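PDB 6NOB: beta-fructofuranosidase from Bifidobacterium adolescentis, which probably hydrolyses terminal beta-D-fructofuranoside units, as in sucrose, like other members of glycoside hydrolase family 32. Local coordinates for residues T292-V296 with S297-A301; F344-K347 with K348-R352; F380-G384 with V385-V389. All blocks are in the same frame, centred on the assembly; numbering follows the deposited sequence. Where two conformers were deposited one is given.

Contact 1: residues T292-V296 with S297-A301; sequences TNLPV and SEFGA
Pro295 and Glu298 join where strand 285-295 gives way to a short 3-10 turn: the amide N of Glu298 bonds to Pro295 O at 2.9 Å, and one residue on, Phe299 N reaches Val296 O at 3.0 Å. Both bonds span three residues, the spacing of a 3-10 helix.

The side chains fold back on this turn. Glu298 sets CG beside its own backbone N (chi1 -67°) and then runs extended, so that its carboxylate reaches back obliquely over Leu294 and Pro295; OE1 lies 3.8 Å from Pro295 CD, and OE2 lies 3.8 Å from Leu294 CD1. Phe299 brings Val296 O to the edge of its ring, in the ring plane, while its CE1 stands 4.3 Å from Leu294 CB. Beyond the turn, Phe299 meets the ring of Phe366 edge-to-face and rests on Val338 and Pro361.

Here is a plain example of a strand end secured by its main chain. The hydrogen bonds between the two segments are all backbone ones, whereas within these two segments the carboxylate of the exposed Glu298 meets only carbon atoms, those of Leu294 and Pro295, which implies van der Waals contact and no ionic pairing within the turn.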
ATOM      1  N   THR A 292      12.213   3.754 -12.653  1.00 34.40           N
ATOM      2  CA  THR A 292      13.324   4.696 -12.749  1.00 36.86           C
ATOM      3  C   THR A 292      12.963   5.772 -13.770  1.00 37.12           C
ATOM      4  O   THR A 292      11.798   5.928 -14.152  1.00 42.15           O
ATOM      5  CB  THR A 292      14.627   3.980 -13.120  1.00 34.09           C
ATOM      6  OG1 THR A 292      15.715   4.910 -13.050  1.00 35.73           O
ATOM      7  CG2 THR A 292      14.547   3.409 -14.527  1.00 28.70           C
ATOM      8  N   ASN A 293      13.970   6.531 -14.200  1.00 38.97           N
ATOM      9  CA  ASN A 293      13.830   7.492 -15.282  1.00 38.56           C
ATOM     10  C   ASN A 293      15.036   7.361 -16.201  1.00 34.32           C
ATOM     11  O   ASN A 293      16.114   6.942 -15.776  1.00 32.94           O
ATOM     12  CB  ASN A 293      13.703   8.935 -14.760  1.00 39.61           C
ATOM     13  CG  ASN A 293      14.797   9.298 -13.766  1.00 43.76           C
ATOM     14  OD1 ASN A 293      14.626   9.155 -12.555  1.00 45.71           O
ATOM     15  ND2 ASN A 293      15.928   9.774 -14.278  1.00 33.21           N
ATOM     16  N   LEU A 294      14.845   7.713 -17.467  1.00 35.17           N
ATOM     17  CA  LEU A 294      15.906   7.597 -18.454  1.00 35.65           C
ATOM     18  C   LEU A 294      16.041   8.897 -19.226  1.00 42.61           C
ATOM     19  O   LEU A 294      15.084   9.674 -19.317  1.00 45.68           O
ATOM     20  CB  LEU A 294      15.629   6.437 -19.426  1.00 34.11           C
ATOM     21  CG  LEU A 294      15.745   5.031 -18.825  1.00 38.66           C
ATOM     22  CD1 LEU A 294      15.275   3.966 -19.809  1.00 32.79           C
ATOM     23  CD2 LEU A 294      17.172   4.757 -18.373  1.00 41.91           C
ATOM     24  N   PRO A 295      17.223   9.177 -19.778  1.00 39.05           N
ATOM     25  CA  PRO A 295      17.382  10.384 -20.597  1.00 37.29           C
ATOM     26  C   PRO A 295      16.485  10.328 -21.824  1.00 42.38           C
ATOM     27  O   PRO A 295      16.410   9.307 -22.511  1.00 43.73           O
ATOM     28  CB  PRO A 295      18.868  10.368 -20.983  1.00 33.15           C
ATOM     29  CG  PRO A 295      19.521   9.440 -20.018  1.00 36.95           C
ATOM     30  CD  PRO A 295      18.485   8.432 -19.632  1.00 36.93           C
ATOM     31  N   VAL A 296      15.805  11.444 -22.100  1.00 40.47           N
ATOM     32  CA  VAL A 296      14.938  11.506 -23.270  1.00 39.67           C
ATOM     33  C   VAL A 296      15.734  11.340 -24.555  1.00 45.90           C
ATOM     34  O   VAL A 296      15.162  10.989 -25.594  1.00 53.36           O
ATOM     35  CB  VAL A 296      14.130  12.823 -23.281  1.00 38.50           C
ATOM     36  CG1 VAL A 296      13.295  12.944 -22.013  1.00 37.39           C
ATOM     37  CG2 VAL A 296      15.052  14.022 -23.446  1.00 40.16           C
ATOM     38  N   SER A 297      17.049  11.571 -24.511  1.00 44.23           N
ATOM     39  CA  SER A 297      17.900  11.345 -25.672  1.00 44.74           C
ATOM     40  C   SER A 297      17.986   9.875 -26.064  1.00 45.66           C
ATOM     41  O   SER A 297      18.459   9.573 -27.164  1.00 47.16           O
ATOM     42  CB  SER A 297      19.303  11.896 -25.407  1.00 41.85           C
ATOM     43  OG  SER A 297      19.848  11.353 -24.217  1.00 44.33           O
ATOM     44  N   GLU A 298      17.543   8.961 -25.202  1.00 47.65           N
ATOM     45  CA  GLU A 298      17.436   7.552 -25.559  1.00 48.05           C
ATOM     46  C   GLU A 298      16.197   7.250 -26.390  1.00 50.62           C
ATOM     47  O   GLU A 298      15.954   6.080 -26.712  1.00 53.04           O
ATOM     48  CB  GLU A 298      17.430   6.683 -24.295  1.00 43.21           C
ATOM     49  CG  GLU A 298      18.740   6.690 -23.521  1.00 49.15           C
ATOM     50  CD  GLU A 298      18.814   5.581 -22.485  1.00 51.31           C
ATOM     51  OE1 GLU A 298      19.815   5.523 -21.739  1.00 50.54           O
ATOM     52  OE2 GLU A 298      17.872   4.763 -22.418  1.00 50.90           O
ATOM     53  N   PHE A 299      15.411   8.265 -26.738  1.00 50.50           N
ATOM     54  CA  PHE A 299      14.188   8.094 -27.504  1.00 51.27           C
ATOM     55  C   PHE A 299      14.180   9.084 -28.662  1.00 53.69           C
ATOM     56  O   PHE A 299      14.916  10.074 -28.662  1.00 55.08           O
ATOM     57  CB  PHE A 299      12.941   8.292 -26.627  1.00 49.62           C
ATOM     58  CG  PHE A 299      12.917   7.423 -25.399  1.00 47.83           C
ATOM     59  CD1 PHE A 299      13.517   7.844 -24.222  1.00 43.75           C
ATOM     60  CD2 PHE A 299      12.292   6.187 -25.420  1.00 50.45           C
ATOM     61  CE1 PHE A 299      13.498   7.048 -23.089  1.00 37.96           C
ATOM     62  CE2 PHE A 299      12.268   5.386 -24.290  1.00 47.68           C
ATOM     63  CZ  PHE A 299      12.873   5.819 -23.123  1.00 41.45           C
ATOM     64  N   GLY A 300      13.336   8.803 -29.652  1.00 57.35           N
ATOM     65  CA  GLY A 300      13.241   9.688 -30.798  1.00 52.91           C
ATOM     66  C   GLY A 300      12.788  11.078 -30.398  1.00 58.40           C
ATOM     67  O   GLY A 300      12.137  11.276 -29.370  1.00 58.86           O
ATOM     68  N   ALA A 301      13.153  12.061 -31.226  1.00 60.62           N
ATOM     69  CA  ALA A 301      12.794  13.447 -30.944  1.00 55.67           C
ATOM     70  C   ALA A 301      11.288  13.665 -30.960  1.00 58.21           C
ATOM     71  O   ALA A 301      10.804  14.625 -30.349  1.00 58.54           O
ATOM     72  CB  ALA A 301      13.468  14.378 -31.952  1.00 55.94           C
TER

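Contact 2: residues F344-K347 with K348-R352; sequences FSAK and KPLKR
Ala346 and Leu350 meet across the bend that ends strand 337-347, where the chain passes through a cis peptide bond before Pro349 and then an inverse gamma turn centred on Leu350. The gamma turn is closed by a weak hydrogen bond from Lys351 N to Pro349 O at 3.0 Å. The carbonyls of the residues on either side of Lys348 come close, with Lys347 O 3.0 Å from Pro349 O, two acceptors with no bond between them; the cis bond is a likely cause.

Lys348, at the start of the bend, can be followed outward. Its CB sits 3.7 Å from Lys347 C, and its CG, turned away from the residue's own carbonyl carbon (chi1 -65°), is still 4.2 Å from that same Lys347 C. From there the chain departs, kinks at chi3 (-67°) and carries NZ to a hydrogen bond with Pro283 O, just ahead of neighbouring strand 285-295; on the way the side chain touches Pro208. The ammonium is therefore held by a backbone carbonyl of another loop, not by the strand it follows.

Leu350 works in the contrary sense, back toward the strand end. Its side chain also packs on Ala286 and Tyr220, joining the bend to two other strands, while Trp356 touches Ala346. The methyl CD2 of Leu350 makes the local contact, lying 4.3 Å from Ala346 CB and 4.2 Å from Ala346 O.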
ATOM      1  N   PHE A 344      13.895  -6.247 -16.941  1.00 35.10           N
ATOM      2  CA  PHE A 344      14.970  -7.215 -16.786  1.00 27.83           C
ATOM      3  C   PHE A 344      14.393  -8.622 -16.859  1.00 36.13           C
ATOM      4  O   PHE A 344      13.220  -8.847 -16.550  1.00 36.44           O
ATOM      5  CB  PHE A 344      15.712  -7.047 -15.455  1.00 28.52           C
ATOM      6  CG  PHE A 344      16.371  -5.708 -15.283  1.00 31.14           C
ATOM      7  CD1 PHE A 344      15.651  -4.617 -14.822  1.00 25.18           C
ATOM      8  CD2 PHE A 344      17.718  -5.547 -15.562  1.00 29.87           C
ATOM      9  CE1 PHE A 344      16.260  -3.389 -14.655  1.00 32.03           C
ATOM     10  CE2 PHE A 344      18.332  -4.322 -15.398  1.00 37.21           C
ATOM     11  CZ  PHE A 344      17.603  -3.240 -14.943  1.00 33.58           C
ATOM     12  N   SER A 345      15.229  -9.579 -17.260  1.00 34.02           N
ATOM     13  CA  SER A 345      14.799 -10.968 -17.329  1.00 36.71           C
ATOM     14  C   SER A 345      15.919 -11.888 -16.866  1.00 36.49           C
ATOM     15  O   SER A 345      17.103 -11.587 -17.028  1.00 38.52           O
ATOM     16  CB  SER A 345      14.368 -11.377 -18.742  1.00 33.29           C
ATOM     17  OG  SER A 345      15.444 -11.282 -19.651  1.00 39.03           O
ATOM     18  N   ALA A 346      15.521 -13.025 -16.298  1.00 34.80           N
ATOM     19  CA  ALA A 346      16.451 -14.042 -15.831  1.00 41.28           C
ATOM     20  C   ALA A 346      15.935 -15.420 -16.218  1.00 43.09           C
ATOM     21  O   ALA A 346      14.725 -15.664 -16.205  1.00 36.47           O
ATOM     22  CB  ALA A 346      16.648 -13.968 -14.313  1.00 36.56           C
ATOM     23  N   LYS A 347      16.856 -16.319 -16.553  1.00 45.17           N
ATOM     24  CA  LYS A 347      16.476 -17.679 -16.912  1.00 43.36           C
ATOM     25  C   LYS A 347      16.043 -18.453 -15.674  1.00 41.28           C
ATOM     26  O   LYS A 347      16.764 -18.500 -14.672  1.00 44.58           O
ATOM     27  CB  LYS A 347      17.636 -18.396 -17.603  1.00 43.03           C
ATOM     28  CG  LYS A 347      17.279 -19.787 -18.097  1.00 55.28           C
ATOM     29  CD  LYS A 347      17.920 -20.086 -19.444  1.00 66.36           C
ATOM     30  CE  LYS A 347      17.334 -21.345 -20.066  1.00 70.93           C
ATOM     31  NZ  LYS A 347      18.392 -22.316 -20.468  1.00 74.46           N
ATOM     32  N   LYS A 348      14.859 -19.055 -15.743  1.00 39.85           N
ATOM     33  CA  LYS A 348      14.390 -19.902 -14.661  1.00 39.83           C
ATOM     34  C   LYS A 348      15.180 -21.213 -14.640  1.00 41.45           C
ATOM     35  O   LYS A 348      15.664 -21.670 -15.679  1.00 43.72           O
ATOM     36  CB  LYS A 348      12.898 -20.182 -14.816  1.00 39.91           C
ATOM     37  CG  LYS A 348      12.031 -18.936 -14.686  1.00 38.29           C
ATOM     38  CD  LYS A 348      10.576 -19.219 -15.028  1.00 37.88           C
ATOM     39  CE  LYS A 348      10.403 -19.560 -16.500  1.00 37.99           C
ATOM     40  NZ  LYS A 348       8.966 -19.633 -16.884  1.00 38.66           N
ATOM     41  N   PRO A 349      15.342 -21.838 -13.458  1.00 36.64           N
ATOM     42  CA  PRO A 349      14.858 -21.452 -12.124  1.00 35.47           C
ATOM     43  C   PRO A 349      15.495 -20.181 -11.575  1.00 41.41           C
ATOM     44  O   PRO A 349      16.605 -19.821 -11.963  1.00 39.96           O
ATOM     45  CB  PRO A 349      15.240 -22.652 -11.252  1.00 33.64           C
ATOM     46  CG  PRO A 349      16.393 -23.275 -11.962  1.00 36.21           C
ATOM     47  CD  PRO A 349      16.087 -23.109 -13.419  1.00 29.67           C
ATOM     48  N   LEU A 350      14.786 -19.514 -10.668  1.00 41.40           N
ATOM     49  CA  LEU A 350      15.224 -18.225 -10.138  1.00 38.43           C
ATOM     50  C   LEU A 350      16.111 -18.413  -8.906  1.00 39.20           C
ATOM     51  O   LEU A 350      15.838 -17.904  -7.819  1.00 39.04           O
ATOM     52  CB  LEU A 350      14.018 -17.345  -9.829  1.00 35.42           C
ATOM     53  CG  LEU A 350      13.107 -17.020 -11.015  1.00 35.43           C
ATOM     54  CD1 LEU A 350      11.969 -16.107 -10.594  1.00 33.39           C
ATOM     55  CD2 LEU A 350      13.906 -16.396 -12.153  1.00 31.14           C
ATOM     56  N   LYS A 351      17.188 -19.174  -9.095  1.00 38.65           N
ATOM     57  CA  LYS A 351      18.202 -19.313  -8.056  0.51 40.00           C
ATOM     58  C   LYS A 351      18.781 -17.947  -7.708  1.00 39.11           C
ATOM     59  O   LYS A 351      18.861 -17.053  -8.555  1.00 39.17           O
ATOM     60  CB  LYS A 351      19.321 -20.248  -8.519  0.51 41.24           C
ATOM     61  CG  LYS A 351      18.920 -21.707  -8.632  0.51 44.99           C
ATOM     62  CD  LYS A 351      19.989 -22.511  -9.360  0.51 45.74           C
ATOM     63  CE  LYS A 351      21.311 -22.498  -8.603  0.51 41.92           C
ATOM     64  NZ  LYS A 351      22.468 -22.280  -9.514  0.51 34.17           N
ATOM     65  N   ARG A 352      19.197 -17.788  -6.448  1.00 32.83           N
ATOM     66  CA  ARG A 352      19.650 -16.482  -5.977  1.00 32.01           C
ATOM     67  C   ARG A 352      20.818 -15.927  -6.784  1.00 30.38           C
ATOM     68  O   ARG A 352      21.016 -14.706  -6.799  1.00 31.24           O
ATOM     69  CB  ARG A 352      20.036 -16.553  -4.497  1.00 30.95           C
ATOM     70  CG  ARG A 352      21.393 -17.182  -4.239  1.00 31.45           C
ATOM     71  CD  ARG A 352      21.600 -17.490  -2.763  1.00 31.82           C
ATOM     72  NE  ARG A 352      22.765 -18.347  -2.561  1.00 33.56           N
ATOM     73  CZ  ARG A 352      22.841 -19.292  -1.629  1.00 36.64           C
ATOM     74  NH1 ARG A 352      21.816 -19.496  -0.809  1.00 29.43           N
ATOM     75  NH2 ARG A 352      23.939 -20.035  -1.524  1.00 28.54           N
TER

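Contact 3: residues F380-G384 with V385-V389; sequences FQVDG and VTVAV
Phe380 turns CG between its backbone N and carbonyl carbon (chi1 55°), and this lays the ring alongside Val387, whose CB sits over one face at 4.2 Å from the ring centroid, a CH-pi contact. Val387 in turn sets CG1 trans to its own N (chi1 -180°), so that this methyl comes 3.9 Å from Phe380 CZ. Val389 approaches the same ring, its CG2 4.0 Å from Phe380 CE2.

Beneath these side chains the two strands are antiparallel. Phe380 and Val387 form a hydrogen-bonded pair, with Val387 N to Phe380 O at 2.7 Å and the return bond from Phe380 N to Val387 O. Val382 and Val385 form the next such pair, and their side chains share the face of Phe380 and Val387, where Val480 of strand 468-481 covers all three valines.

On the other face, Gln381 and Thr386 are a non-hydrogen-bonded pair linked through their side chains: Gln381 NE2 donates to Thr386 OG1 at 2.9 Å, the hydroxyl lying a little off the amide plane. Gln381 OE1 meanwhile accepts from Gly277 N, so both ends of the amide are engaged. With an alanine here, Thr386 OG1 would probably lose its amide donor and Gly277 N its acceptor.

Asp383 and Gly384 make the corner, and Asp383 OD2 binds His479 ND1 and Val480 N. The arrangement is a beta hairpin with a two-residue loop, closed by a type I' turn from Val382 to Val385, a backbone form well suited to the twist of antiparallel strands.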
ATOM      1  N   PHE A 380       1.712  -7.186 -16.086  1.00 36.33           N
ATOM      2  CA  PHE A 380       1.021  -8.465 -16.070  1.00 32.66           C
ATOM      3  C   PHE A 380       0.084  -8.526 -17.267  1.00 39.63           C
ATOM      4  O   PHE A 380      -0.085  -7.550 -18.002  1.00 40.69           O
ATOM      5  CB  PHE A 380       0.251  -8.664 -14.761  1.00 29.20           C
ATOM      6  CG  PHE A 380      -0.705  -7.547 -14.447  1.00 28.57           C
ATOM      7  CD1 PHE A 380      -2.011  -7.584 -14.911  1.00 31.90           C
ATOM      8  CD2 PHE A 380      -0.294  -6.455 -13.697  1.00 32.12           C
ATOM      9  CE1 PHE A 380      -2.891  -6.551 -14.629  1.00 38.47           C
ATOM     10  CE2 PHE A 380      -1.170  -5.421 -13.410  1.00 30.74           C
ATOM     11  CZ  PHE A 380      -2.469  -5.469 -13.877  1.00 34.12           C
ATOM     12  N   GLN A 381      -0.532  -9.693 -17.448  1.00 36.45           N
ATOM     13  CA  GLN A 381      -1.507  -9.908 -18.506  1.00 38.84           C
ATOM     14  C   GLN A 381      -2.804 -10.424 -17.903  1.00 38.92           C
ATOM     15  O   GLN A 381      -2.788 -11.277 -17.011  1.00 41.54           O
ATOM     16  CB  GLN A 381      -0.982 -10.888 -19.554  1.00 36.28           C
ATOM     17  CG  GLN A 381       0.074 -10.276 -20.450  1.00 38.90           C
ATOM     18  CD  GLN A 381       0.787 -11.293 -21.304  1.00 39.93           C
ATOM     19  OE1 GLN A 381       0.621 -12.500 -21.126  1.00 41.07           O
ATOM     20  NE2 GLN A 381       1.594 -10.812 -22.240  1.00 44.99           N
ATOM     21  N   VAL A 382      -3.924  -9.896 -18.388  1.00 39.22           N
ATOM     22  CA  VAL A 382      -5.241 -10.320 -17.927  1.00 42.09           C
ATOM     23  C   VAL A 382      -6.224 -10.181 -19.083  1.00 47.68           C
ATOM     24  O   VAL A 382      -6.169  -9.215 -19.852  1.00 49.87           O
ATOM     25  CB  VAL A 382      -5.682  -9.520 -16.678  1.00 42.00           C
ATOM     26  CG1 VAL A 382      -6.044  -8.084 -17.033  1.00 37.10           C
ATOM     27  CG2 VAL A 382      -6.839 -10.212 -15.986  1.00 50.01           C
ATOM     28  N   ASP A 383      -7.107 -11.176 -19.216  1.00 52.81           N
ATOM     29  CA  ASP A 383      -8.092 -11.242 -20.291  1.00 44.29           C
ATOM     30  C   ASP A 383      -7.460 -10.955 -21.653  1.00 42.16           C
ATOM     31  O   ASP A 383      -8.040 -10.238 -22.475  1.00 38.35           O
ATOM     32  CB  ASP A 383      -9.259 -10.277 -20.024  1.00 41.37           C
ATOM     33  CG  ASP A 383      -9.898 -10.471 -18.641  1.00 46.36           C
ATOM     34  OD1 ASP A 383     -10.349 -11.588 -18.308  1.00 42.53           O
ATOM     35  OD2 ASP A 383      -9.967  -9.485 -17.882  1.00 54.26           O
ATOM     36  N   GLY A 384      -6.266 -11.500 -21.896  1.00 43.00           N
ATOM     37  CA  GLY A 384      -5.618 -11.404 -23.193  1.00 39.29           C
ATOM     38  C   GLY A 384      -4.958 -10.081 -23.518  1.00 47.08           C
ATOM     39  O   GLY A 384      -4.626  -9.848 -24.685  1.00 47.81           O
ATOM     40  N   VAL A 385      -4.747  -9.210 -22.533  1.00 42.91           N
ATOM     41  CA  VAL A 385      -4.165  -7.891 -22.755  1.00 39.19           C
ATOM     42  C   VAL A 385      -3.050  -7.666 -21.742  1.00 39.77           C
ATOM     43  O   VAL A 385      -3.199  -7.998 -20.560  1.00 42.47           O
ATOM     44  CB  VAL A 385      -5.231  -6.777 -22.652  1.00 39.25           C
ATOM     45  CG1 VAL A 385      -4.580  -5.400 -22.618  1.00 37.19           C
ATOM     46  CG2 VAL A 385      -6.218  -6.874 -23.807  1.00 35.47           C
ATOM     47  N   THR A 386      -1.927  -7.118 -22.207  1.00 40.71           N
ATOM     48  CA  THR A 386      -0.829  -6.758 -21.318  1.00 39.19           C
ATOM     49  C   THR A 386      -1.108  -5.403 -20.678  1.00 38.69           C
ATOM     50  O   THR A 386      -1.497  -4.453 -21.364  1.00 38.83           O
ATOM     51  CB  THR A 386       0.497  -6.716 -22.080  1.00 36.86           C
ATOM     52  OG1 THR A 386       0.804  -8.020 -22.593  1.00 39.52           O
ATOM     53  CG2 THR A 386       1.626  -6.262 -21.161  1.00 31.55           C
ATOM     54  N   VAL A 387      -0.908  -5.317 -19.363  1.00 32.90           N
ATOM     55  CA  VAL A 387      -1.213  -4.115 -18.595  1.00 33.59           C
ATOM     56  C   VAL A 387       0.018  -3.710 -17.798  1.00 42.23           C
ATOM     57  O   VAL A 387       0.622  -4.544 -17.113  1.00 41.58           O
ATOM     58  CB  VAL A 387      -2.411  -4.328 -17.651  1.00 33.48           C
ATOM     59  CG1 VAL A 387      -2.701  -3.054 -16.868  1.00 30.81           C
ATOM     60  CG2 VAL A 387      -3.642  -4.775 -18.434  1.00 29.79           C
ATOM     61  N   ALA A 388       0.384  -2.432 -17.880  1.00 41.01           N
ATOM     62  CA  ALA A 388       1.401  -1.843 -17.021  1.00 42.59           C
ATOM     63  C   ALA A 388       0.751  -0.827 -16.092  1.00 41.32           C
ATOM     64  O   ALA A 388      -0.137  -0.073 -16.506  1.00 41.39           O
ATOM     65  CB  ALA A 388       2.510  -1.172 -17.836  1.00 33.93           C
ATOM     66  N   VAL A 389       1.187  -0.822 -14.834  1.00 36.59           N
ATOM     67  CA  VAL A 389       0.651   0.057 -13.801  1.00 36.47           C
ATOM     68  C   VAL A 389       1.822   0.707 -13.076  1.00 42.71           C
ATOM     69  O   VAL A 389       2.775   0.021 -12.691  1.00 47.56           O
ATOM     70  CB  VAL A 389      -0.244  -0.712 -12.807  1.00 38.70           C
ATOM     71  CG1 VAL A 389      -0.771   0.216 -11.734  1.00 40.35           C
ATOM     72  CG2 VAL A 389      -1.397  -1.392 -13.535  1.00 40.85           C
TER

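Overall arrangement
Along the chain the three contacts follow in series, each closing before the next opens. Contacts 1 and 2 belong to one sheet: strands 285-295 and 337-347 are antiparallel neighbours in it, and each contact lies where one of them ends, their centres about 27 Å apart and their nearest atoms about 7 Å. Contact 3 sits in a different sheet, in the hairpin of strands 377-382 and 385-396, with its centre about 24 Å from that of contact 1 and 21 Å from that of contact 2. The sheets are consistent with blades of the five-bladed beta-propeller of family 32 enzymes. No two contacts touch, and each turn combines its own local interactions with partners elsewhere in the fold.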